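Mevalonate kinase (PDB 2X7I) probably transfers the gamma-phosphate of ATP to mevalonate, as a GHMP-family kinase of the mevalonate route to isoprenoids. Local coordinates at residues V107-V112 against I146-I151. Sequence-based numbering, arbitrary orientation.
Sequences VAVAFV and IDTQTI
V109 on helix 103-119 meets I151 and T148 on helix 145-153, methyl to methyl, in the N-terminal domain of the GHMP kinase fold. Both methyls of V109 come against CG2 of I151, CG2 at 4.1 Å and CG1 at 4.2 Å. CG2 of V109 alone also reaches CG2 of T148, at 4.4 Å, so this one methyl faces two that stand a helical turn apart. With chi1 at 172° the valine forks toward the isoleucine, CG1 anti to the backbone N and CG2 beside it. On the isoleucine, chi1 of -71° swings the longer CG1 arm back beside the backbone N and turns the short CG2 branch to the valine; the two side chains meet at a slant. The T148 bond from CA to CB runs along the flank of the contact, and the threonine presents its methyl while OG1 hydrogen-bonds E136 of helix 125-140 and the carbonyl of S144. One residue thus serves an apolar face and a polar one. The touch is light: the two segments bury 106 Å² in all, and the nearest CA atoms, of V109 and T148, are 7.5 Å apart. Neighbouring elements enclose the three buried residues. S11 of strand 6-16 touches both V109 and I151, and helix 125-140 receives A108 and V112 from one segment and T148 and Q149 from the other. OD2 of D147 forms a salt bridge with NZ of K14. Within helix 145-153, OG1 of T150 turns back to donate to O of I146 at 2.7 Å, tilted 34° from the carbonyl plane, while N of T150 reaches the same oxygen from the opposite face.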
ATOM      1  N   VAL A 107      -7.945  -5.365  -0.051  1.00 43.39           N
ATOM      2  CA  VAL A 107      -9.332  -5.812  -0.035  1.00 44.34           C
ATOM      3  C   VAL A 107      -9.437  -7.237  -0.587  1.00 44.24           C
ATOM      4  O   VAL A 107     -10.111  -8.096   0.003  1.00 44.70           O
ATOM      5  CB  VAL A 107     -10.258  -4.833  -0.835  1.00 46.18           C
ATOM      6  CG1 VAL A 107     -11.635  -5.426  -1.069  1.00 47.50           C
ATOM      7  CG2 VAL A 107     -10.404  -3.503  -0.085  1.00 47.63           C
ATOM      8  N   ALA A 108      -8.741  -7.499  -1.690  1.00 43.91           N
ATOM      9  CA  ALA A 108      -8.825  -8.801  -2.343  1.00 44.43           C
ATOM     10  C   ALA A 108      -8.225  -9.915  -1.490  1.00 43.94           C
ATOM     11  O   ALA A 108      -8.797 -10.990  -1.400  1.00 44.73           O
ATOM     12  CB  ALA A 108      -8.177  -8.764  -3.708  1.00 44.53           C
ATOM     13  N   VAL A 109      -7.074  -9.663  -0.880  1.00 43.53           N
ATOM     14  CA  VAL A 109      -6.439 -10.642   0.009  1.00 43.80           C
ATOM     15  C   VAL A 109      -7.307 -10.899   1.260  1.00 44.19           C
ATOM     16  O   VAL A 109      -7.478 -12.050   1.669  1.00 45.44           O
ATOM     17  CB  VAL A 109      -5.018 -10.194   0.408  1.00 43.72           C
ATOM     18  CG1 VAL A 109      -4.423 -11.103   1.496  1.00 43.65           C
ATOM     19  CG2 VAL A 109      -4.112 -10.176  -0.832  1.00 44.54           C
ATOM     20  N   ALA A 110      -7.855  -9.829   1.839  1.00 43.26           N
ATOM     21  CA  ALA A 110      -8.737  -9.917   2.993  1.00 43.28           C
ATOM     22  C   ALA A 110     -10.022 -10.664   2.652  1.00 43.78           C
ATOM     23  O   ALA A 110     -10.465 -11.542   3.404  1.00 44.50           O
ATOM     24  CB  ALA A 110      -9.057  -8.540   3.506  1.00 42.92           C
ATOM     25  N   PHE A 111     -10.620 -10.324   1.517  1.00 44.03           N
ATOM     26  CA  PHE A 111     -11.867 -10.957   1.116  1.00 44.81           C
ATOM     27  C   PHE A 111     -11.703 -12.462   0.849  1.00 45.39           C
ATOM     28  O   PHE A 111     -12.574 -13.264   1.225  1.00 45.91           O
ATOM     29  CB  PHE A 111     -12.482 -10.280  -0.102  1.00 45.29           C
ATOM     30  CG  PHE A 111     -13.797 -10.857  -0.482  1.00 46.63           C
ATOM     31  CD1 PHE A 111     -14.952 -10.447   0.157  1.00 48.87           C
ATOM     32  CD2 PHE A 111     -13.880 -11.856  -1.426  1.00 47.34           C
ATOM     33  CE1 PHE A 111     -16.177 -11.015  -0.161  1.00 50.25           C
ATOM     34  CE2 PHE A 111     -15.096 -12.424  -1.745  1.00 49.50           C
ATOM     35  CZ  PHE A 111     -16.244 -12.005  -1.117  1.00 50.09           C
ATOM     36  N   VAL A 112     -10.604 -12.836   0.194  1.00 44.91           N
ATOM     37  CA  VAL A 112     -10.344 -14.240  -0.120  1.00 45.78           C
ATOM     38  C   VAL A 112     -10.091 -15.040   1.154  1.00 46.40           C
ATOM     39  O   VAL A 112     -10.610 -16.132   1.303  1.00 47.96           O
ATOM     40  CB  VAL A 112      -9.157 -14.421  -1.075  1.00 45.83           C
ATOM     41  CG1 VAL A 112      -8.755 -15.905  -1.139  1.00 46.41           C
ATOM     42  CG2 VAL A 112      -9.502 -13.890  -2.459  1.00 45.43           C
ATOM     43  N   ILE A 146       2.931  -7.498  -8.092  1.00 44.88           N
ATOM     44  CA  ILE A 146       3.880  -7.078  -7.057  1.00 44.74           C
ATOM     45  C   ILE A 146       3.182  -6.810  -5.715  1.00 44.18           C
ATOM     46  O   ILE A 146       3.675  -7.238  -4.677  1.00 44.02           O
ATOM     47  CB  ILE A 146       4.739  -5.858  -7.499  1.00 44.58           C
ATOM     48  CG1 ILE A 146       5.879  -5.631  -6.503  1.00 45.48           C
ATOM     49  CG2 ILE A 146       3.890  -4.591  -7.643  1.00 43.91           C
ATOM     50  CD1 ILE A 146       7.021  -4.740  -7.037  1.00 45.61           C
ATOM     51  N   ASP A 147       2.036  -6.122  -5.749  1.00 44.38           N
ATOM     52  CA  ASP A 147       1.287  -5.788  -4.533  1.00 44.42           C
ATOM     53  C   ASP A 147       0.814  -7.072  -3.848  1.00 44.03           C
ATOM     54  O   ASP A 147       1.024  -7.249  -2.660  1.00 44.47           O
ATOM     55  CB  ASP A 147       0.063  -4.911  -4.834  1.00 44.95           C
ATOM     56  CG  ASP A 147       0.417  -3.528  -5.412  1.00 47.52           C
ATOM     57  OD1 ASP A 147       1.597  -3.267  -5.750  1.00 51.70           O
ATOM     58  OD2 ASP A 147      -0.521  -2.695  -5.537  1.00 49.46           O
ATOM     59  N   THR A 148       0.209  -7.975  -4.605  1.00 43.49           N
ATOM     60  CA  THR A 148      -0.315  -9.205  -4.032  1.00 43.94           C
ATOM     61  C   THR A 148       0.795 -10.090  -3.434  1.00 44.62           C
ATOM     62  O   THR A 148       0.645 -10.631  -2.342  1.00 44.52           O
ATOM     63  CB  THR A 148      -1.126 -10.020  -5.062  1.00 44.00           C
ATOM     64  OG1 THR A 148      -2.132  -9.186  -5.649  1.00 43.48           O
ATOM     65  CG2 THR A 148      -1.788 -11.223  -4.394  1.00 43.78           C
ATOM     66  N   GLN A 149       1.900 -10.234  -4.149  1.00 45.08           N
ATOM     67  CA  GLN A 149       3.005 -11.048  -3.661  1.00 46.62           C
ATOM     68  C   GLN A 149       3.660 -10.428  -2.416  1.00 46.60           C
ATOM     69  O   GLN A 149       3.955 -11.133  -1.458  1.00 47.87           O
ATOM     70  CB  GLN A 149       4.036 -11.289  -4.772  1.00 47.10           C
ATOM     71  CG  GLN A 149       5.312 -12.011  -4.327  1.00 49.11           C
ATOM     72  CD  GLN A 149       5.070 -13.392  -3.729  1.00 52.32           C
ATOM     73  OE1 GLN A 149       3.974 -13.941  -3.830  1.00 54.27           O
ATOM     74  NE2 GLN A 149       6.113 -13.969  -3.113  1.00 54.68           N
ATOM     75  N   THR A 150       3.866  -9.115  -2.417  1.00 45.91           N
ATOM     76  CA  THR A 150       4.442  -8.441  -1.247  1.00 45.67           C
ATOM     77  C   THR A 150       3.534  -8.613  -0.035  1.00 45.84           C
ATOM     78  O   THR A 150       3.996  -8.971   1.042  1.00 47.07           O
ATOM     79  CB  THR A 150       4.663  -6.937  -1.512  1.00 45.29           C
ATOM     80  OG1 THR A 150       5.480  -6.767  -2.680  1.00 44.84           O
ATOM     81  CG2 THR A 150       5.326  -6.271  -0.320  1.00 44.50           C
ATOM     82  N   ILE A 151       2.242  -8.376  -0.227  1.00 45.01           N
ATOM     83  CA  ILE A 151       1.255  -8.499   0.842  1.00 45.41           C
ATOM     84  C   ILE A 151       1.138  -9.929   1.394  1.00 46.34           C
ATOM     85  O   ILE A 151       1.254 -10.133   2.597  1.00 48.05           O
ATOM     86  CB  ILE A 151      -0.138  -8.005   0.379  1.00 44.81           C
ATOM     87  CG1 ILE A 151      -0.132  -6.484   0.219  1.00 44.01           C
ATOM     88  CG2 ILE A 151      -1.216  -8.373   1.389  1.00 45.12           C
ATOM     89  CD1 ILE A 151      -1.363  -5.971  -0.469  1.00 44.48           C
TER